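Local coordinates for oxalate oxidase 1 (Hordeum vulgare, PDB 1FI2), which oxidises oxalate with dioxygen to carbon dioxide and hydrogen peroxide at a manganese centre, and also has superoxide dismutase activity, working as a secreted homohexamer, at residues V77-G82 against A147-S152; G83-H88 against H137-V142. One frame throughout, in Å; residues are numbered along the deposited sequence.

Interactions 1 and 2 are antiparallel strand pairs on the two facing sheets of one cupin jellyroll, their centres about 9 Å apart, and interaction 2 is nested within the chain loop that interaction 1 closes. Strand 84-89 follows 73-79 in the chain, and 147-153 follows 137-141. Where the connection 80-83 passes the end of strand 137-141, Gly82 N is 3.1 Å from Asn141 O, a probable hydrogen bond. Inside the barrel, Met149 CE packs 3.2 Å from Gln139 OE1. Interaction 2 supplies two manganese ligands, His88 and His137, and the oxalate-binding Asn85; interaction 1 packs beside them, the side chain of Met149 lying about 6 Å (nearest atoms) from the metal.

Interaction 1. Residues V77-G82 against A147-S152; sequences VDFAPG and AYMVVS
The Phe79 ring meets strand 147-152 with its edge. Ala147 O lies in the ring plane, 3.7 Å from Phe79 CD2, and the methyl Met149 CE comes close to that plane further round, 3.9 Å from Phe79 CZ. The sulfur arrives the same way: Met149 SD is 5.3 Å from the Phe79 centroid and 82° off the ring normal, a Met-aromatic contact made at the rim. The other flat pair is on the reverse face of the sheet, where Asp78 and Tyr148 run side by side with carboxylate and ring planes 34° apart. There Asp78 OD1 touches Tyr148 CB at 3.1 Å and approaches the ring obliquely. Arg76 ties this pair together, salt-bridged to Asp78 OD2 and in cation-pi contact with Tyr148; Gly46 N also bonds to Asp78 OD2.

Met149 has CG between its backbone N and carbonyl carbon (chi1 60°), and the chain extends from there until CE presses on Val77 CG2 at 3.5 Å, a tight fit. Beneath these side chains, Val77 and Met149 form one hydrogen-bonded pair, Phe79 and Ala147 the next; the shortest bond runs from Phe79 N to Ala147 O at 2.8 Å. Asp78 and Tyr148 are the non-hydrogen-bonded pair between them.

Val77, Phe79, Ala147 and Met149 face the barrel interior, where Leu104 of strand 103-109 and Gln139 of strand 137-141 pack against members of this row. On the outer face Tyr148 meets Met100 of a second subunit. Within the sheet, strand 54-59 flanks 73-79, and strand 95-101 flanks 147-153.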
ATOM      1  N   VAL A  77      -7.184  28.151  -3.308  1.00  3.99           N
ATOM      2  CA  VAL A  77      -7.499  28.989  -2.153  1.00  4.52           C
ATOM      3  C   VAL A  77      -7.182  30.448  -2.497  1.00  4.48           C
ATOM      4  O   VAL A  77      -6.085  30.757  -2.958  1.00  4.11           O
ATOM      5  CB  VAL A  77      -6.770  28.605  -0.857  1.00  4.04           C
ATOM      6  CG1 VAL A  77      -7.318  29.399   0.324  1.00  4.58           C
ATOM      7  CG2 VAL A  77      -6.878  27.117  -0.539  1.00  4.21           C
ATOM      8  N   ASP A  78      -8.170  31.318  -2.314  1.00  4.94           N
ATOM      9  CA  ASP A  78      -8.017  32.749  -2.567  1.00  5.45           C
ATOM     10  C   ASP A  78      -8.013  33.497  -1.237  1.00  5.44           C
ATOM     11  O   ASP A  78      -8.694  33.092  -0.297  1.00  5.73           O
ATOM     12  CB  ASP A  78      -9.135  33.287  -3.459  1.00  5.80           C
ATOM     13  CG  ASP A  78      -9.058  32.736  -4.871  1.00  6.21           C
ATOM     14  OD1 ASP A  78      -8.257  33.268  -5.667  1.00  7.07           O
ATOM     15  OD2 ASP A  78      -9.788  31.775  -5.173  1.00  6.59           O
ATOM     16  N   PHE A  79      -7.188  34.539  -1.125  1.00  5.43           N
ATOM     17  CA  PHE A  79      -7.025  35.258   0.124  1.00  6.04           C
ATOM     18  C   PHE A  79      -7.130  36.779   0.008  1.00  6.64           C
ATOM     19  O   PHE A  79      -6.355  37.393  -0.725  1.00  7.27           O
ATOM     20  CB  PHE A  79      -5.636  34.990   0.715  1.00  5.39           C
ATOM     21  CG  PHE A  79      -5.163  33.599   0.967  1.00  4.88           C
ATOM     22  CD1 PHE A  79      -5.159  33.071   2.254  1.00  4.67           C
ATOM     23  CD2 PHE A  79      -4.694  32.806  -0.070  1.00  4.83           C
ATOM     24  CE1 PHE A  79      -4.710  31.785   2.484  1.00  4.52           C
ATOM     25  CE2 PHE A  79      -4.253  31.518   0.154  1.00  5.15           C
ATOM     26  CZ  PHE A  79      -4.259  31.008   1.439  1.00  5.00           C
ATOM     27  N   ALA A  80      -7.986  37.382   0.829  1.00  7.25           N
ATOM     28  CA  ALA A  80      -8.036  38.848   0.906  1.00  7.99           C
ATOM     29  C   ALA A  80      -6.791  39.276   1.679  1.00  7.99           C
ATOM     30  O   ALA A  80      -6.198  38.443   2.369  1.00  8.01           O
ATOM     31  CB  ALA A  80      -9.286  39.284   1.653  1.00  7.92           C
ATOM     32  N   PRO A  81      -6.372  40.524   1.554  1.00  8.27           N
ATOM     33  CA  PRO A  81      -5.222  41.022   2.294  1.00  8.45           C
ATOM     34  C   PRO A  81      -5.399  40.809   3.790  1.00  8.06           C
ATOM     35  O   PRO A  81      -6.405  41.210   4.379  1.00  8.71           O
ATOM     36  CB  PRO A  81      -5.147  42.493   1.926  1.00  8.77           C
ATOM     37  CG  PRO A  81      -6.018  42.686   0.740  1.00  8.90           C
ATOM     38  CD  PRO A  81      -7.028  41.571   0.740  1.00  8.71           C
ATOM     39  N   GLY A  82      -4.459  40.117   4.427  1.00  7.60           N
ATOM     40  CA  GLY A  82      -4.506  39.815   5.845  1.00  7.28           C
ATOM     41  C   GLY A  82      -5.356  38.601   6.192  1.00  6.85           C
ATOM     42  O   GLY A  82      -5.560  38.284   7.370  1.00  6.76           O
ATOM     43  N   ALA A 147      -4.301  37.312  -2.822  1.00 10.45           N
ATOM     44  CA  ALA A 147      -3.359  36.261  -3.199  1.00  9.30           C
ATOM     45  C   ALA A 147      -4.107  34.973  -3.529  1.00  8.57           C
ATOM     46  O   ALA A 147      -5.260  34.829  -3.118  1.00  8.37           O
ATOM     47  CB  ALA A 147      -2.359  36.012  -2.081  1.00  9.12           C
ATOM     48  N   TYR A 148      -3.477  34.087  -4.303  1.00  8.44           N
ATOM     49  CA  TYR A 148      -4.133  32.801  -4.562  1.00  8.51           C
ATOM     50  C   TYR A 148      -3.095  31.719  -4.839  1.00  7.29           C
ATOM     51  O   TYR A 148      -1.986  31.988  -5.295  1.00  6.72           O
ATOM     52  CB  TYR A 148      -5.200  32.898  -5.623  1.00 10.91           C
ATOM     53  CG  TYR A 148      -4.933  32.639  -7.075  1.00 12.72           C
ATOM     54  CD1 TYR A 148      -4.998  31.353  -7.603  1.00 13.60           C
ATOM     55  CD2 TYR A 148      -4.649  33.676  -7.956  1.00 13.67           C
ATOM     56  CE1 TYR A 148      -4.769  31.109  -8.947  1.00 14.22           C
ATOM     57  CE2 TYR A 148      -4.414  33.451  -9.300  1.00 14.36           C
ATOM     58  CZ  TYR A 148      -4.479  32.164  -9.788  1.00 14.69           C
ATOM     59  OH  TYR A 148      -4.243  31.931 -11.126  1.00 15.55           O
ATOM     60  N   MET A 149      -3.460  30.495  -4.472  1.00  5.59           N
ATOM     61  CA  MET A 149      -2.616  29.329  -4.676  1.00  5.05           C
ATOM     62  C   MET A 149      -3.464  28.159  -5.168  1.00  4.64           C
ATOM     63  O   MET A 149      -4.680  28.140  -4.976  1.00  4.85           O
ATOM     64  CB  MET A 149      -1.925  28.919  -3.371  1.00  4.53           C
ATOM     65  CG  MET A 149      -2.888  28.567  -2.255  1.00  4.25           C
ATOM     66  SD  MET A 149      -2.098  28.128  -0.702  1.00  3.73           S
ATOM     67  CE  MET A 149      -3.466  27.360   0.173  1.00  4.46           C
ATOM     68  N   VAL A 150      -2.846  27.233  -5.880  1.00  4.70           N
ATOM     69  CA  VAL A 150      -3.477  25.994  -6.322  1.00  4.78           C
ATOM     70  C   VAL A 150      -2.628  24.841  -5.784  1.00  4.80           C
ATOM     71  O   VAL A 150      -1.408  24.864  -5.970  1.00  5.00           O
ATOM     72  CB  VAL A 150      -3.598  25.899  -7.849  1.00  4.96           C
ATOM     73  CG1 VAL A 150      -4.167  24.545  -8.257  1.00  5.42           C
ATOM     74  CG2 VAL A 150      -4.469  27.009  -8.428  1.00  5.39           C
ATOM     75  N   VAL A 151      -3.242  23.900  -5.072  1.00  4.98           N
ATOM     76  CA  VAL A 151      -2.514  22.783  -4.490  1.00  4.83           C
ATOM     77  C   VAL A 151      -3.056  21.441  -4.981  1.00  5.01           C
ATOM     78  O   VAL A 151      -4.204  21.328  -5.409  1.00  5.00           O
ATOM     79  CB  VAL A 151      -2.539  22.801  -2.951  1.00  5.11           C
ATOM     80  CG1 VAL A 151      -2.166  24.158  -2.364  1.00  5.31           C
ATOM     81  CG2 VAL A 151      -3.898  22.373  -2.410  1.00  5.10           C
ATOM     82  N   SER A 152      -2.226  20.411  -4.857  1.00  3.98           N
ATOM     83  CA  SER A 152      -2.599  19.051  -5.206  1.00  3.70           C
ATOM     84  C   SER A 152      -2.390  18.173  -3.972  1.00  3.61           C
ATOM     85  O   SER A 152      -1.625  18.528  -3.078  1.00  3.27           O
ATOM     86  CB  SER A 152      -1.785  18.498  -6.369  1.00  4.00           C
ATOM     87  OG  SER A 152      -1.985  19.245  -7.554  1.00  4.74           O
TER

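Interaction 2. Residues G83-H88 against H137-V142; sequences GTNPPH and HFQFNV. With MN (manganese (II) ion), chain B.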
ATOM      1  N   GLY A  83      -5.861  37.907   5.176  1.00  6.09           N
ATOM      2  CA  GLY A  83      -6.698  36.735   5.385  1.00  5.69           C
ATOM      3  C   GLY A  83      -5.833  35.507   5.662  1.00  6.05           C
ATOM      4  O   GLY A  83      -4.645  35.494   5.333  1.00  6.04           O
ATOM      5  N   THR A  84      -6.463  34.487   6.230  1.00  5.72           N
ATOM      6  CA  THR A  84      -5.745  33.262   6.558  1.00  5.62           C
ATOM      7  C   THR A  84      -6.513  32.007   6.178  1.00  5.61           C
ATOM      8  O   THR A  84      -7.743  32.002   6.162  1.00  5.77           O
ATOM      9  CB  THR A  84      -5.448  33.256   8.076  1.00  6.07           C
ATOM     10  OG1 THR A  84      -4.661  32.115   8.433  1.00  5.98           O
ATOM     11  CG2 THR A  84      -6.725  33.239   8.906  1.00  6.30           C
ATOM     12  N   ASN A  85      -5.798  30.982   5.743  1.00  5.13           N
ATOM     13  CA  ASN A  85      -6.295  29.594   5.738  1.00  5.62           C
ATOM     14  C   ASN A  85      -5.737  29.159   7.098  1.00  5.37           C
ATOM     15  O   ASN A  85      -4.516  29.102   7.247  1.00  6.00           O
ATOM     16  CB  ASN A  85      -5.759  28.817   4.557  1.00  5.47           C
ATOM     17  CG  ASN A  85      -6.505  27.540   4.232  1.00  5.96           C
ATOM     18  OD1 ASN A  85      -7.591  27.284   4.753  1.00  6.91           O
ATOM     19  ND2 ASN A  85      -5.926  26.725   3.356  1.00  6.06           N
ATOM     20  N   PRO A  86      -6.586  29.086   8.115  1.00  4.86           N
ATOM     21  CA  PRO A  86      -6.170  28.851   9.486  1.00  4.76           C
ATOM     22  C   PRO A  86      -5.454  27.546   9.724  1.00  4.77           C
ATOM     23  O   PRO A  86      -5.510  26.653   8.894  1.00  4.85           O
ATOM     24  CB  PRO A  86      -7.474  28.927  10.277  1.00  5.17           C
ATOM     25  CG  PRO A  86      -8.553  28.623   9.299  1.00  4.99           C
ATOM     26  CD  PRO A  86      -8.063  29.175   7.983  1.00  4.87           C
ATOM     27  N   PRO A  87      -4.731  27.408  10.827  1.00  3.78           N
ATOM     28  CA  PRO A  87      -4.057  26.161  11.168  1.00  4.20           C
ATOM     29  C   PRO A  87      -4.955  24.965  10.922  1.00  4.10           C
ATOM     30  O   PRO A  87      -5.958  24.839  11.618  1.00  4.97           O
ATOM     31  CB  PRO A  87      -3.758  26.335  12.654  1.00  3.78           C
ATOM     32  CG  PRO A  87      -3.527  27.808  12.785  1.00  3.90           C
ATOM     33  CD  PRO A  87      -4.587  28.427  11.896  1.00  3.92           C
ATOM     34  N   HIS A  88      -4.641  24.068  10.008  1.00  4.65           N
ATOM     35  CA  HIS A  88      -5.485  22.914   9.707  1.00  4.55           C
ATOM     36  C   HIS A  88      -4.664  21.671   9.410  1.00  4.47           C
ATOM     37  O   HIS A  88      -3.433  21.711   9.368  1.00  3.33           O
ATOM     38  CB  HIS A  88      -6.425  23.227   8.539  1.00  4.57           C
ATOM     39  CG  HIS A  88      -5.714  23.482   7.245  1.00  4.69           C
ATOM     40  ND1 HIS A  88      -5.133  24.696   6.949  1.00  4.42           N
ATOM     41  CD2 HIS A  88      -5.487  22.674   6.179  1.00  4.71           C
ATOM     42  CE1 HIS A  88      -4.577  24.628   5.748  1.00  4.87           C
ATOM     43  NE2 HIS A  88      -4.782  23.419   5.265  1.00  4.71           N
ATOM     44  N   HIS A 137      -0.724  22.996   9.626  1.00  2.62           N
ATOM     45  CA  HIS A 137      -0.134  24.019   8.760  1.00  3.22           C
ATOM     46  C   HIS A 137      -1.120  25.152   8.509  1.00  3.12           C
ATOM     47  O   HIS A 137      -2.313  25.009   8.796  1.00  2.87           O
ATOM     48  CB  HIS A 137       0.335  23.395   7.442  1.00  3.41           C
ATOM     49  CG  HIS A 137      -0.737  22.720   6.646  1.00  3.16           C
ATOM     50  ND1 HIS A 137      -1.349  21.563   7.082  1.00  3.34           N
ATOM     51  CD2 HIS A 137      -1.304  23.010   5.449  1.00  3.20           C
ATOM     52  CE1 HIS A 137      -2.240  21.181   6.199  1.00  3.15           C
ATOM     53  NE2 HIS A 137      -2.251  22.035   5.186  1.00  3.48           N
ATOM     54  N   PHE A 138      -0.639  26.276   7.994  1.00  3.26           N
ATOM     55  CA  PHE A 138      -1.495  27.425   7.723  1.00  3.52           C
ATOM     56  C   PHE A 138      -0.883  28.329   6.657  1.00  3.12           C
ATOM     57  O   PHE A 138       0.289  28.175   6.313  1.00  2.75           O
ATOM     58  CB  PHE A 138      -1.653  28.263   9.005  1.00  3.20           C
ATOM     59  CG  PHE A 138      -0.367  28.857   9.521  1.00  3.48           C
ATOM     60  CD1 PHE A 138       0.102  30.077   9.059  1.00  3.30           C
ATOM     61  CD2 PHE A 138       0.375  28.192  10.483  1.00  3.48           C
ATOM     62  CE1 PHE A 138       1.279  30.618   9.536  1.00  4.05           C
ATOM     63  CE2 PHE A 138       1.558  28.727  10.966  1.00  3.43           C
ATOM     64  CZ  PHE A 138       2.016  29.940  10.490  1.00  3.47           C
ATOM     65  N   GLN A 139      -1.674  29.266   6.151  1.00  3.38           N
ATOM     66  CA  GLN A 139      -1.220  30.256   5.183  1.00  4.03           C
ATOM     67  C   GLN A 139      -1.797  31.613   5.613  1.00  4.18           C
ATOM     68  O   GLN A 139      -2.925  31.674   6.094  1.00  4.32           O
ATOM     69  CB  GLN A 139      -1.581  29.988   3.732  1.00  4.68           C
ATOM     70  CG  GLN A 139      -0.866  28.823   3.062  1.00  5.53           C
ATOM     71  CD  GLN A 139      -1.638  27.528   3.240  1.00  6.27           C
ATOM     72  OE1 GLN A 139      -2.874  27.537   3.304  1.00  6.13           O
ATOM     73  NE2 GLN A 139      -0.936  26.406   3.343  1.00  6.83           N
ATOM     74  N   PHE A 140      -1.019  32.675   5.467  1.00  4.48           N
ATOM     75  CA  PHE A 140      -1.446  34.020   5.859  1.00  5.05           C
ATOM     76  C   PHE A 140      -1.025  35.025   4.793  1.00  4.54           C
ATOM     77  O   PHE A 140       0.153  35.071   4.429  1.00  4.23           O
ATOM     78  CB  PHE A 140      -0.834  34.338   7.222  1.00  5.36           C
ATOM     79  CG  PHE A 140      -1.202  35.650   7.844  1.00  5.95           C
ATOM     80  CD1 PHE A 140      -2.426  35.827   8.459  1.00  6.65           C
ATOM     81  CD2 PHE A 140      -0.291  36.695   7.878  1.00  7.00           C
ATOM     82  CE1 PHE A 140      -2.765  37.029   9.049  1.00  6.93           C
ATOM     83  CE2 PHE A 140      -0.617  37.902   8.474  1.00  7.43           C
ATOM     84  CZ  PHE A 140      -1.856  38.068   9.058  1.00  7.26           C
ATOM     85  N   ASN A 141      -1.962  35.813   4.264  1.00  4.99           N
ATOM     86  CA  ASN A 141      -1.640  36.785   3.221  1.00  5.50           C
ATOM     87  C   ASN A 141      -0.969  38.023   3.803  1.00  6.08           C
ATOM     88  O   ASN A 141      -1.624  38.858   4.424  1.00  6.68           O
ATOM     89  CB  ASN A 141      -2.905  37.157   2.442  1.00  5.40           C
ATOM     90  CG  ASN A 141      -2.641  38.069   1.261  1.00  5.50           C
ATOM     91  OD1 ASN A 141      -1.499  38.447   1.000  1.00  6.01           O
ATOM     92  ND2 ASN A 141      -3.693  38.433   0.536  1.00  5.46           N
ATOM     93  N   VAL A 142       0.327  38.176   3.530  1.00  6.28           N
ATOM     94  CA  VAL A 142       1.098  39.282   4.080  1.00  7.35           C
ATOM     95  C   VAL A 142       1.271  40.426   3.089  1.00  8.33           C
ATOM     96  O   VAL A 142       1.912  41.429   3.418  1.00  8.40           O
ATOM     97  CB  VAL A 142       2.497  38.842   4.562  1.00  7.21           C
ATOM     98  CG1 VAL A 142       2.389  37.817   5.680  1.00  7.28           C
ATOM     99  CG2 VAL A 142       3.331  38.308   3.407  1.00  7.79           C
TER
HETATM  100 MN    MN B 202      -3.703  22.420   3.533  1.00  4.51          MN
HETATM  101  O   HOH W   1      -2.746  24.318   2.849  1.00  2.39           O
HETATM  102  O   HOH W   2      -5.655  22.917   2.165  1.00  5.72           O
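His88 NE2 and His137 NE2 come within 2.9 Å of each other because both bind manganese, in the metal site of a cupin jellyroll whose protein ligands are completed by His90 and Glu95, with two waters also on the metal. This is the tight end of the pairing. The imidazole planes lie oblique, and the His88 ring is held at both nitrogens, NE2 by the metal and ND1 by a bond to Pro86 O at 2.8 Å, in the ring plane. Leu135 O takes the bond from His137 ND1. A beta bulge between Asn85 and His88 shifts the register here.

Towards Phe140 the fit is looser: the ring turns its edge to Thr84, with Phe140 CD1 4.0 Å from Thr84 CB, and is partly exposed, although Val178 of a third subunit packs on it. Thr84 OG1, anti to its backbone N (chi1 -176°), bonds to Gln139 O at 2.9 Å, while Asn85 N reaches the same oxygen from the opposite face of its plane. An alanine at Thr84 would probably leave Gln139 O held across this pairing by Asn85 N alone.

Asn85 ND2 donates to Gln139 OE1 at 3.2 Å, and Gln139 NE2 donates at 2.8 Å to a water oxygen that is itself bound to manganese.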